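Long-range contact in bifunctional GH43-CE protein (Bacteroides eggerthii, PDB 6MLY), which probably acts on xylan as a family 43 glycoside hydrolase, with a carbohydrate esterase domain in the same chain: residues K417-E427 against E433-K445. Numbering follows the deposited sequence.
Sequences KYIVMVNGENE and EKVPLNQQVVYFK
I419 of the hairpin strand 418-423 sends its side chain off the sheet into the second strand layer, where V442 and F444 of strand 441-449 meet it. Its CB lies 3.7 Å from the carbonyl O of V435. CG2 meets the F444 ring at its edge, at CE1 (3.9 Å), the two side chains passing one another as they run in from facing layers. CG1, anti to the carbonyl carbon (chi1 -62°), lies 4.2 Å from V442 CG2, and the chain runs on extended, bringing CD1 tip to tip with V442 CG2 at 3.7 Å and across L437 CD1. Cut back to an alanine, this position would lose CG1, CG2 and CD1, and is likely to leave V442, L437 and the F444 edge facing a gap between the layers. Beneath these side chains the strands pair antiparallel: V435 N gives I419 O a bond of 3.0 Å, the return bond from I419 N to V435 O is weak, and L437 N donates to K417 O (2.8 Å). On the other sheet face, the extended start of K434 (chi1 -178°) lays CG and CD against Y418 CB and V420 CG2, while P436 packs obliquely by the Y418 ring. Strand 430-436 is the outermost of its sheet; 418-423 lies between it and 406-411, whose V410 and V408 back V442 and F444, and strand 456-462 brings Y461 against I419 and V435, joining the two sheets of the concanavalin A-like beta sandwich.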
loop_
_atom_site.group_PDB
_atom_site.type_symbol
_atom_site.label_atom_id
_atom_site.label_comp_id
_atom_site.label_asym_id
_atom_site.label_seq_id
_atom_site.Cartn_x
_atom_site.Cartn_y
_atom_site.Cartn_z
ATOM N N LYS A 417 13.222 15.912 16.436
ATOM C CA LYS A 417 13.049 14.869 15.375
ATOM C C LYS A 417 11.872 13.954 15.733
ATOM O O LYS A 417 11.822 13.400 16.833
ATOM C CB LYS A 417 14.308 14.011 15.218
ATOM C CG LYS A 417 15.577 14.762 14.839
ATOM C CD LYS A 417 16.828 13.933 15.032
ATOM C CE LYS A 417 18.083 14.761 15.221
ATOM N NZ LYS A 417 18.424 15.520 13.997
ATOM N N TYR A 418 10.951 13.786 14.774
ATOM C CA TYR A 418 9.779 12.923 14.913
ATOM C C TYR A 418 9.719 11.932 13.744
ATOM O O TYR A 418 9.846 12.327 12.589
ATOM C CB TYR A 418 8.491 13.751 14.937
ATOM C CG TYR A 418 8.429 14.798 16.018
ATOM C CD1 TYR A 418 8.929 16.072 15.804
ATOM C CD2 TYR A 418 7.868 14.518 17.255
ATOM C CE1 TYR A 418 8.877 17.041 16.793
ATOM C CE2 TYR A 418 7.807 15.476 18.255
ATOM C CZ TYR A 418 8.314 16.742 18.021
ATOM O OH TYR A 418 8.264 17.697 18.991
ATOM N N ILE A 419 9.521 10.650 14.067
ATOM C CA ILE A 419 9.161 9.638 13.088
ATOM C C ILE A 419 7.713 9.903 12.664
ATOM O O ILE A 419 6.854 10.085 13.515
ATOM C CB ILE A 419 9.339 8.219 13.662
ATOM C CG1 ILE A 419 10.799 7.936 14.025
ATOM C CG2 ILE A 419 8.777 7.186 12.694
ATOM C CD1 ILE A 419 11.014 6.611 14.718
ATOM N N VAL A 420 7.459 9.915 11.351
ATOM C CA VAL A 420 6.183 10.372 10.789
ATOM C C VAL A 420 5.799 9.475 9.601
ATOM O O VAL A 420 6.661 9.021 8.854
ATOM C CB VAL A 420 6.278 11.857 10.376
ATOM C CG1 VAL A 420 5.109 12.294 9.507
ATOM C CG2 VAL A 420 6.414 12.776 11.581
ATOM N N MET A 421 4.492 9.210 9.467
ATOM C CA MET A 421 3.886 8.707 8.245
ATOM C C MET A 421 2.994 9.802 7.657
ATOM O O MET A 421 2.312 10.510 8.386
ATOM C CB MET A 421 3.010 7.472 8.477
ATOM C CG MET A 421 1.952 7.317 7.388
ATOM S SD MET A 421 0.990 5.794 7.441
ATOM C CE MET A 421 0.556 5.652 5.705
ATOM N N VAL A 422 2.983 9.883 6.325
ATOM C CA VAL A 422 2.054 10.705 5.572
ATOM C C VAL A 422 1.282 9.785 4.617
ATOM O O VAL A 422 1.830 8.792 4.120
ATOM C CB VAL A 422 2.795 11.831 4.822
ATOM C CG1 VAL A 422 1.864 12.636 3.926
ATOM C CG2 VAL A 422 3.541 12.754 5.775
ATOM N N ASN A 423 0.006 10.118 4.379
ATOM C CA ASN A 423 -0.832 9.440 3.389
ATOM C C ASN A 423 -1.332 10.475 2.373
ATOM O O ASN A 423 -2.193 11.294 2.692
ATOM C CB ASN A 423 -1.987 8.681 4.047
ATOM C CG ASN A 423 -2.874 7.963 3.053
ATOM O OD1 ASN A 423 -3.409 8.581 2.137
ATOM N ND2 ASN A 423 -3.053 6.665 3.240
ATOM N N GLY A 424 -0.794 10.400 1.146
ATOM C CA GLY A 424 -1.086 11.348 0.065
ATOM C C GLY A 424 -2.098 10.825 -0.946
ATOM O O GLY A 424 -2.108 11.289 -2.084
ATOM N N GLU A 425 -2.954 9.877 -0.532
ATOM C CA GLU A 425 -4.056 9.365 -1.360
ATOM C C GLU A 425 -4.886 10.533 -1.898
ATOM O O GLU A 425 -5.066 10.665 -3.107
ATOM C CB GLU A 425 -4.978 8.438 -0.566
ATOM C CG GLU A 425 -4.445 7.028 -0.424
ATOM C CD GLU A 425 -5.427 6.057 0.207
ATOM O OE1 GLU A 425 -6.609 6.064 -0.198
ATOM O OE2 GLU A 425 -5.005 5.296 1.099
ATOM N N ASN A 426 -5.389 11.359 -0.973
ATOM C CA ASN A 426 -6.179 12.553 -1.286
ATOM C C ASN A 426 -5.221 13.684 -1.694
ATOM O O ASN A 426 -3.996 13.536 -1.591
ATOM C CB ASN A 426 -7.093 12.933 -0.113
ATOM C CG ASN A 426 -8.290 12.015 0.025
ATOM O OD1 ASN A 426 -9.286 12.173 -0.680
ATOM N ND2 ASN A 426 -8.212 11.066 0.943
ATOM N N GLU A 427 -5.795 14.810 -2.146
ATOM C CA GLU A 427 -5.044 15.902 -2.796
ATOM C C GLU A 427 -3.976 16.439 -1.833
ATOM O O GLU A 427 -2.789 16.437 -2.161
ATOM C CB GLU A 427 -5.957 17.045 -3.256
ATOM C CG GLU A 427 -7.222 16.598 -3.971
ATOM C CD GLU A 427 -8.474 16.611 -3.108
ATOM O OE1 GLU A 427 -8.388 16.229 -1.915
ATOM O OE2 GLU A 427 -9.531 17.015 -3.628
ATOM N N GLU A 433 0.150 9.726 12.027
ATOM C CA GLU A 433 0.680 9.365 13.337
ATOM C C GLU A 433 2.083 9.966 13.452
ATOM O O GLU A 433 2.729 10.242 12.429
ATOM C CB GLU A 433 0.676 7.841 13.483
ATOM C CG GLU A 433 1.132 7.334 14.838
ATOM C CD GLU A 433 1.133 5.820 14.977
ATOM O OE1 GLU A 433 0.243 5.162 14.362
ATOM O OE2 GLU A 433 2.037 5.299 15.688
ATOM N N LYS A 434 2.539 10.177 14.692
ATOM C CA LYS A 434 3.793 10.867 14.945
ATOM C C LYS A 434 4.393 10.393 16.271
ATOM O O LYS A 434 3.782 10.573 17.318
ATOM C CB LYS A 434 3.538 12.374 14.963
ATOM C CG LYS A 434 4.770 13.236 15.181
ATOM C CD LYS A 434 4.619 14.637 14.627
ATOM C CE LYS A 434 3.327 15.306 15.052
ATOM N NZ LYS A 434 3.266 16.718 14.609
ATOM N N VAL A 435 5.589 9.795 16.199
ATOM C CA VAL A 435 6.346 9.346 17.370
ATOM C C VAL A 435 7.612 10.193 17.458
ATOM O O VAL A 435 8.238 10.459 16.437
ATOM C CB VAL A 435 6.683 7.841 17.297
ATOM C CG1 VAL A 435 7.637 7.400 18.400
ATOM C CG2 VAL A 435 5.428 6.981 17.315
ATOM N N PRO A 436 8.027 10.644 18.667
ATOM C CA PRO A 436 9.310 11.330 18.826
ATOM C C PRO A 436 10.495 10.365 18.654
ATOM O O PRO A 436 10.391 9.184 19.005
ATOM C CB PRO A 436 9.237 11.869 20.261
ATOM C CG PRO A 436 8.343 10.879 20.969
ATOM C CD PRO A 436 7.293 10.524 19.939
ATOM N N LEU A 437 11.606 10.874 18.110
ATOM C CA LEU A 437 12.841 10.104 18.007
ATOM C C LEU A 437 13.877 10.671 18.987
ATOM O O LEU A 437 14.087 11.886 19.042
ATOM C CB LEU A 437 13.346 10.143 16.560
ATOM C CG LEU A 437 14.529 9.223 16.258
ATOM C CD1 LEU A 437 14.192 7.769 16.560
ATOM C CD2 LEU A 437 14.982 9.375 14.815
ATOM N N ASN A 438 14.498 9.775 19.767
ATOM C CA ASN A 438 15.557 10.117 20.718
ATOM C C ASN A 438 16.857 9.377 20.365
ATOM O O ASN A 438 17.814 9.435 21.130
ATOM C CB ASN A 438 15.109 9.829 22.151
ATOM C CG ASN A 438 13.720 10.365 22.441
ATOM O OD1 ASN A 438 13.480 11.565 22.331
ATOM N ND2 ASN A 438 12.794 9.484 22.792
ATOM N N GLN A 439 16.878 8.687 19.215
ATOM C CA GLN A 439 18.096 8.132 18.599
ATOM C C GLN A 439 18.387 8.890 17.296
ATOM O O GLN A 439 17.674 9.829 16.931
ATOM C CB GLN A 439 17.937 6.642 18.281
ATOM C CG GLN A 439 17.399 5.803 19.430
ATOM C CD GLN A 439 17.356 4.336 19.074
ATOM O OE1 GLN A 439 17.590 3.943 17.930
ATOM N NE2 GLN A 439 17.048 3.508 20.062
ATOM N N GLN A 440 19.445 8.474 16.593
ATOM C CA GLN A 440 19.754 9.035 15.278
ATOM C C GLN A 440 19.739 7.934 14.207
ATOM O O GLN A 440 19.337 8.197 13.073
ATOM C CB GLN A 440 21.058 9.827 15.352
ATOM C CG GLN A 440 21.019 10.872 16.458
ATOM C CD GLN A 440 21.788 12.121 16.110
ATOM O OE1 GLN A 440 22.860 12.067 15.508
ATOM N NE2 GLN A 440 21.242 13.261 16.504
ATOM N N VAL A 441 20.142 6.711 14.575
ATOM C CA VAL A 441 19.906 5.527 13.744
ATOM C C VAL A 441 18.429 5.130 13.876
ATOM O O VAL A 441 17.917 4.964 14.983
ATOM C CB VAL A 441 20.847 4.365 14.121
ATOM C CG1 VAL A 441 20.516 3.094 13.348
ATOM C CG2 VAL A 441 22.310 4.742 13.932
ATOM N N VAL A 442 17.759 4.989 12.729
ATOM C CA VAL A 442 16.348 4.627 12.650
ATOM C C VAL A 442 16.148 3.708 11.432
ATOM O O VAL A 442 16.884 3.796 10.440
ATOM C CB VAL A 442 15.461 5.886 12.579
ATOM C CG1 VAL A 442 15.723 6.693 11.318
ATOM C CG2 VAL A 442 13.983 5.554 12.692
ATOM N N TYR A 443 15.153 2.823 11.527
ATOM C CA TYR A 443 14.840 1.842 10.498
ATOM C C TYR A 443 13.420 2.103 9.984
ATOM O O TYR A 443 12.603 2.697 10.689
ATOM C CB TYR A 443 14.996 0.426 11.060
ATOM C CG TYR A 443 16.392 0.061 11.505
ATOM C CD1 TYR A 443 16.882 0.458 12.740
ATOM C CD2 TYR A 443 17.228 -0.691 10.694
ATOM C CE1 TYR A 443 18.164 0.128 13.151
ATOM C CE2 TYR A 443 18.510 -1.037 11.092
ATOM C CZ TYR A 443 18.980 -0.626 12.326
ATOM O OH TYR A 443 20.240 -0.963 12.719
ATOM N N PHE A 444 13.152 1.677 8.742
ATOM C CA PHE A 444 11.823 1.770 8.122
ATOM C C PHE A 444 11.571 0.545 7.237
ATOM O O PHE A 444 12.507 -0.069 6.726
ATOM C CB PHE A 444 11.671 3.047 7.293
ATOM C CG PHE A 444 11.740 4.327 8.086
ATOM C CD1 PHE A 444 10.701 4.702 8.925
ATOM C CD2 PHE A 444 12.842 5.160 7.996
ATOM C CE1 PHE A 444 10.765 5.881 9.651
ATOM C CE2 PHE A 444 12.906 6.339 8.723
ATOM C CZ PHE A 444 11.866 6.699 9.548
ATOM N N LYS A 445 10.284 0.227 7.065
ATOM C CA LYS A 445 9.808 -0.909 6.284
ATOM C C LYS A 445 8.505 -0.492 5.592
ATOM O O LYS A 445 7.728 0.285 6.137
ATOM C CB LYS A 445 9.623 -2.127 7.200
ATOM C CG LYS A 445 9.181 -3.422 6.525
ATOM C CD LYS A 445 9.576 -4.688 7.286
ATOM C CE LYS A 445 8.776 -4.914 8.553
ATOM N NZ LYS A 445 9.130 -6.193 9.217
#